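Local coordinates for BH2414 protein (Bacillus halodurans, PDB 3ON1) that is of unknown function but belongs to the ribosomal protein L7Ae/L30e/S12e/Gadd45 family, whose relatives commonly bind RNA, so an RNA-binding role is possible, at residues D54-S58 / Y59-V63; A44-H47 / T48-K51. All coordinates share one frame; numbering follows the deposited sequence.

Contact 1 of 2, residues D54-S58 / Y59-V63; sequences DKCGS and YQIPV
C56 and Y59 carry most of this local contact, a Schellman motif that ends helix 46-59 and turns the chain toward strand 63-66. The carbonyl of C56 accepts the amide of I61 at 2.8 Å (C56 O to I61 N), a 6-to-1 bond with an N-H...O angle of 163°; inside it lies the weak bond from Q60 N to G57 O, 3.2 Å. Q60, just before I61, takes positive phi (57°), which reverses the backbone and brings I61 and V63 back beside C56. The C56 side chain fills the inside of this bend: its CB lies 4.0 Å from I61 CB, while its SG packs against V63 CG2 at 3.6 Å. The approach of C56 CB to V63 CG2 is so short that its exact value is doubtful. V30 and V38 also touch C56, so this residue of the last turn faces helix 23-31 and strand 37-41. On Y59 the backbone and the ring use the same carbonyl. Its amide donates to K55 O in the preceding turn (Y59 N to K55 O 3.2 Å), and the Y59 side chain, which also touches V30 and Q31, turns the edge of its ring to that oxygen, with K55 O lying in the ring plane 3.2 Å from Y59 CD2.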
ATOM      1  N   ASP A  54       4.871  10.295   7.786  1.00 19.42           N
ATOM      2  CA  ASP A  54       5.359  10.513   9.154  1.00 20.99           C
ATOM      3  C   ASP A  54       5.403   9.212   9.950  1.00 21.66           C
ATOM      4  O   ASP A  54       6.447   8.860  10.509  1.00 21.73           O
ATOM      5  CB  ASP A  54       4.479  11.527   9.900  1.00 21.49           C
ATOM      6  CG  ASP A  54       4.892  12.966   9.651  1.00 23.23           C
ATOM      7  OD1 ASP A  54       6.049  13.204   9.244  1.00 25.68           O
ATOM      8  OD2 ASP A  54       4.057  13.868   9.887  1.00 25.46           O
ATOM      9  N   LYS A  55       4.271   8.505   9.995  1.00 22.42           N
ATOM     10  CA  LYS A  55       4.136   7.277  10.789  1.00 23.30           C
ATOM     11  C   LYS A  55       5.080   6.185  10.304  1.00 23.35           C
ATOM     12  O   LYS A  55       5.804   5.589  11.102  1.00 23.35           O
ATOM     13  CB  LYS A  55       2.687   6.760  10.773  1.00 23.86           C
ATOM     14  CG  LYS A  55       1.670   7.652  11.479  1.00 25.90           C
ATOM     15  CD  LYS A  55       1.631   7.427  12.987  1.00 28.96           C
ATOM     16  CE  LYS A  55       0.709   8.434  13.657  1.00 30.68           C
ATOM     17  NZ  LYS A  55       0.702   8.287  15.137  1.00 32.62           N
ATOM     18  N   CYS A  56       5.084   5.932   8.998  1.00 23.26           N
ATOM     19  CA  CYS A  56       5.946   4.891   8.433  1.00 23.42           C
ATOM     20  C   CYS A  56       7.418   5.258   8.527  1.00 22.97           C
ATOM     21  O   CYS A  56       8.263   4.383   8.691  1.00 23.05           O
ATOM     22  CB  CYS A  56       5.565   4.582   6.991  1.00 23.52           C
ATOM     23  SG  CYS A  56       3.938   3.835   6.822  1.00 25.32           S
ATOM     24  N   GLY A  57       7.716   6.553   8.443  1.00 22.65           N
ATOM     25  CA  GLY A  57       9.077   7.050   8.677  1.00 21.85           C
ATOM     26  C   GLY A  57       9.604   6.646  10.044  1.00 21.67           C
ATOM     27  O   GLY A  57      10.730   6.155  10.162  1.00 21.85           O
ATOM     28  N   SER A  58       8.778   6.846  11.071  1.00 20.88           N
ATOM     29  CA  SER A  58       9.119   6.472  12.446  1.00 20.45           C
ATOM     30  C   SER A  58       9.369   4.975  12.605  1.00 19.90           C
ATOM     31  O   SER A  58      10.295   4.573  13.302  1.00 19.30           O
ATOM     32  CB  SER A  58       8.017   6.916  13.405  1.00 20.64           C
ATOM     33  OG  SER A  58       7.868   8.324  13.374  1.00 22.39           O
ATOM     34  N   TYR A  59       8.548   4.160  11.946  1.00 19.83           N
ATOM     35  CA  TYR A  59       8.667   2.706  12.023  1.00 20.24           C
ATOM     36  C   TYR A  59       9.626   2.117  10.977  1.00 20.99           C
ATOM     37  O   TYR A  59       9.874   0.905  10.973  1.00 21.57           O
ATOM     38  CB  TYR A  59       7.281   2.048  11.915  1.00 20.06           C
ATOM     39  CG  TYR A  59       6.437   2.186  13.160  1.00 19.86           C
ATOM     40  CD1 TYR A  59       6.569   1.279  14.212  1.00 20.05           C
ATOM     41  CD2 TYR A  59       5.517   3.226  13.301  1.00 19.46           C
ATOM     42  CE1 TYR A  59       5.795   1.392  15.364  1.00 20.54           C
ATOM     43  CE2 TYR A  59       4.736   3.348  14.455  1.00 19.90           C
ATOM     44  CZ  TYR A  59       4.888   2.429  15.482  1.00 20.48           C
ATOM     45  OH  TYR A  59       4.138   2.537  16.631  1.00 21.94           O
ATOM     46  N   GLN A  60      10.165   2.978  10.112  1.00 21.25           N
ATOM     47  CA  GLN A  60      11.045   2.578   9.000  1.00 22.04           C
ATOM     48  C   GLN A  60      10.380   1.557   8.075  1.00 21.69           C
ATOM     49  O   GLN A  60      10.974   0.542   7.692  1.00 21.91           O
ATOM     50  CB  GLN A  60      12.427   2.117   9.500  1.00 22.76           C
ATOM     51  CG  GLN A  60      13.262   3.272  10.042  1.00 25.30           C
ATOM     52  CD  GLN A  60      14.621   2.854  10.586  1.00 29.47           C
ATOM     53  OE1 GLN A  60      14.826   1.712  11.011  1.00 31.49           O
ATOM     54  NE2 GLN A  60      15.556   3.798  10.597  1.00 30.73           N
ATOM     55  N   ILE A  61       9.129   1.850   7.740  1.00 21.13           N
ATOM     56  CA  ILE A  61       8.365   1.071   6.777  1.00 20.69           C
ATOM     57  C   ILE A  61       8.344   1.857   5.464  1.00 20.39           C
ATOM     58  O   ILE A  61       7.979   3.038   5.456  1.00 20.97           O
ATOM     59  CB  ILE A  61       6.921   0.811   7.285  1.00 20.58           C
ATOM     60  CG1 ILE A  61       6.932   0.008   8.594  1.00 21.07           C
ATOM     61  CG2 ILE A  61       6.077   0.104   6.229  1.00 20.59           C
ATOM     62  CD1 ILE A  61       7.639  -1.340   8.514  1.00 22.26           C
ATOM     63  N   PRO A  62       8.749   1.215   4.352  1.00 20.02           N
ATOM     64  CA  PRO A  62       8.719   1.923   3.073  1.00 19.64           C
ATOM     65  C   PRO A  62       7.306   2.358   2.686  1.00 19.17           C
ATOM     66  O   PRO A  62       6.330   1.644   2.959  1.00 18.80           O
ATOM     67  CB  PRO A  62       9.266   0.891   2.080  1.00 19.87           C
ATOM     68  CG  PRO A  62       9.088  -0.419   2.748  1.00 20.39           C
ATOM     69  CD  PRO A  62       9.298  -0.141   4.207  1.00 19.94           C
ATOM     70  N   VAL A  63       7.219   3.544   2.090  1.00 19.01           N
ATOM     71  CA  VAL A  63       5.972   4.090   1.565  1.00 18.73           C
ATOM     72  C   VAL A  63       6.203   4.455   0.110  1.00 18.57           C
ATOM     73  O   VAL A  63       7.156   5.177  -0.218  1.00 18.62           O
ATOM     74  CB  VAL A  63       5.514   5.364   2.322  1.00 19.21           C
ATOM     75  CG1 VAL A  63       4.217   5.918   1.719  1.00 18.98           C
ATOM     76  CG2 VAL A  63       5.317   5.085   3.794  1.00 20.03           C
TER

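Contact 2 of 2, residues A44-H47 / T48-K51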
ATOM      1  N   ALA A  44      -4.216  10.607  -3.131  1.00 15.69           N
ATOM      2  CA  ALA A  44      -4.472  10.700  -1.692  1.00 16.29           C
ATOM      3  C   ALA A  44      -4.322  12.156  -1.283  1.00 16.49           C
ATOM      4  O   ALA A  44      -3.472  12.869  -1.823  1.00 17.07           O
ATOM      5  CB  ALA A  44      -3.486   9.838  -0.908  1.00 16.00           C
ATOM      6  N   GLY A  45      -5.163  12.596  -0.353  1.00 16.99           N
ATOM      7  CA  GLY A  45      -5.062  13.943   0.202  1.00 16.92           C
ATOM      8  C   GLY A  45      -3.703  14.186   0.831  1.00 17.02           C
ATOM      9  O   GLY A  45      -3.061  13.252   1.321  1.00 16.70           O
ATOM     10  N   ILE A  46      -3.255  15.434   0.805  1.00 17.21           N
ATOM     11  CA  ILE A  46      -1.922  15.761   1.318  1.00 17.53           C
ATOM     12  C   ILE A  46      -1.795  15.430   2.812  1.00 17.57           C
ATOM     13  O   ILE A  46      -0.727  15.040   3.260  1.00 17.22           O
ATOM     14  CB  ILE A  46      -1.484  17.229   0.985  1.00 17.83           C
ATOM     15  CG1 ILE A  46       0.017  17.445   1.241  1.00 17.88           C
ATOM     16  CG2 ILE A  46      -2.340  18.252   1.733  1.00 18.49           C
ATOM     17  CD1 ILE A  46       0.946  16.604   0.382  1.00 17.96           C
ATOM     18  N   HIS A  47      -2.885  15.557   3.569  1.00 17.97           N
ATOM     19  CA  HIS A  47      -2.841  15.209   4.992  1.00 18.43           C
ATOM     20  C   HIS A  47      -2.702  13.702   5.214  1.00 18.06           C
ATOM     21  O   HIS A  47      -2.009  13.269   6.138  1.00 18.34           O
ATOM     22  CB  HIS A  47      -4.049  15.781   5.740  1.00 19.03           C
ATOM     23  CG  HIS A  47      -4.092  17.277   5.739  1.00 21.31           C
ATOM     24  ND1 HIS A  47      -4.995  17.995   4.987  1.00 23.65           N
ATOM     25  CD2 HIS A  47      -3.323  18.192   6.378  1.00 22.86           C
ATOM     26  CE1 HIS A  47      -4.791  19.286   5.170  1.00 24.01           C
ATOM     27  NE2 HIS A  47      -3.782  19.433   6.011  1.00 24.24           N
ATOM     28  N   THR A  48      -3.348  12.916   4.355  1.00 17.32           N
ATOM     29  CA  THR A  48      -3.194  11.458   4.367  1.00 16.80           C
ATOM     30  C   THR A  48      -1.750  11.095   4.029  1.00 16.04           C
ATOM     31  O   THR A  48      -1.138  10.258   4.695  1.00 15.76           O
ATOM     32  CB  THR A  48      -4.171  10.793   3.377  1.00 16.78           C
ATOM     33  OG1 THR A  48      -5.514  11.076   3.790  1.00 18.14           O
ATOM     34  CG2 THR A  48      -3.974   9.281   3.332  1.00 17.30           C
ATOM     35  N   LYS A  49      -1.208  11.742   3.001  1.00 15.73           N
ATOM     36  CA  LYS A  49       0.180  11.525   2.612  1.00 15.43           C
ATOM     37  C   LYS A  49       1.127  11.832   3.767  1.00 15.70           C
ATOM     38  O   LYS A  49       1.992  11.013   4.094  1.00 15.76           O
ATOM     39  CB  LYS A  49       0.547  12.352   1.376  1.00 15.36           C
ATOM     40  CG  LYS A  49      -0.062  11.823   0.095  1.00 14.58           C
ATOM     41  CD  LYS A  49       0.163  12.792  -1.056  1.00 14.54           C
ATOM     42  CE  LYS A  49      -0.328  12.189  -2.359  1.00 14.19           C
ATOM     43  NZ  LYS A  49      -0.511  13.231  -3.399  1.00 13.44           N
ATOM     44  N   LYS A  50       0.948  13.000   4.381  0.50 15.91           N
ATOM     45  CA  LYS A  50       1.767  13.417   5.515  0.50 16.34           C
ATOM     46  C   LYS A  50       1.698  12.407   6.653  0.50 16.48           C
ATOM     47  O   LYS A  50       2.728  11.973   7.162  0.50 16.72           O
ATOM     48  CB  LYS A  50       1.327  14.790   6.019  0.50 16.39           C
ATOM     49  CG  LYS A  50       1.794  15.941   5.163  0.50 17.12           C
ATOM     50  CD  LYS A  50       1.603  17.259   5.894  0.50 18.57           C
ATOM     51  CE  LYS A  50       0.203  17.815   5.705  0.50 19.77           C
ATOM     52  NZ  LYS A  50       0.128  18.657   4.483  0.50 20.35           N
ATOM     53  N   LYS A  51       0.477  12.034   7.034  1.00 16.58           N
ATOM     54  CA  LYS A  51       0.259  11.118   8.162  1.00 17.20           C
ATOM     55  C   LYS A  51       0.976   9.787   7.956  1.00 16.78           C
ATOM     56  O   LYS A  51       1.709   9.328   8.836  1.00 16.86           O
ATOM     57  CB  LYS A  51      -1.234  10.892   8.420  1.00 17.71           C
ATOM     58  CG  LYS A  51      -1.528  10.054   9.662  1.00 21.46           C
ATOM     59  CD  LYS A  51      -3.008  10.059   9.988  1.00 26.54           C
ATOM     60  CE  LYS A  51      -3.377   8.907  10.919  1.00 28.91           C
ATOM     61  NZ  LYS A  51      -4.861   8.780  11.134  1.00 30.93           N
TER
HETATM   62  O   HOH W   1      -2.560  15.221  -2.687  1.00 24.96           O
HETATM   63  O   HOH W   2      -7.158  10.976   0.994  1.00 28.64           O
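K49 sets CG anti to its carbonyl carbon (chi1 -73°) and keeps the rest of its chain extended, a shape that runs the side chain back along the first turn of helix 46-59 toward A44; K50 starts alike but, in one of its two modelled conformers, bends at its last two torsions (chi3 -86°), bringing its amine to I46. G45 is the N-cap of this helix, within the beta-alpha-beta unit of strand 37-41, helix 46-59 and strand 63-66. G45 O accepts K49 N at 2.9 Å, the first of three i-to-i+4 bonds, followed by K50 N to I46 O and K51 N to H47 O. Along the K49 chain, CG lies 4.1 Å from A44 CB and CE lies 3.3 Å from A44 O, while CD meets the end of I46, whose side chain runs roughly perpendicular to it. A water accepts from K49 NZ and donates to A44 O, 2.7 Å from the water, and the same amine bonds to S42 O. With an alanine here in place of K49 the amine is gone, S42 O and the water on A44 O would probably be left to find other partners, and A44 CB would probably lose the cover of the chain. In that same conformer, and so tentatively, K50 runs alongside H47 in the same direction, K50 CE 3.6 Å from H47 CD2 and K50 NZ 3.5 Å from I46 CG1. I46 CG2 sits above the imidazole face, nearer its margin than its centre. T48 OG1 bonds to E23, and K51 NZ forms a salt bridge with E24, both on helix 23-31. A second water accepts from the N-cap amide, G45 N, and donates to T48 OG1, 3.2 Å from the water.

Contacts 1 and 2 lie at opposite ends of helix 46-59, contact 2 where the chain enters it from strand 37-41 and contact 1 where it leaves for strand 63-66; their centres are about 13 Å apart. Both are surface contacts, each with a single buried residue, C56 in contact 1 and A44 in contact 2. At the exit, the backbone reversal encloses C56, which faces strand 37-41 and helix 23-31, while V63 touches strand 37-41. At the entrance, one lysine amine and two waters serve backbone groups, and polar side chains reach helix 23-31. The same neighbouring helix is thus met through ionic and hydrogen-bonded partners at one end and by van der Waals contact with V30 and Q31 at the other.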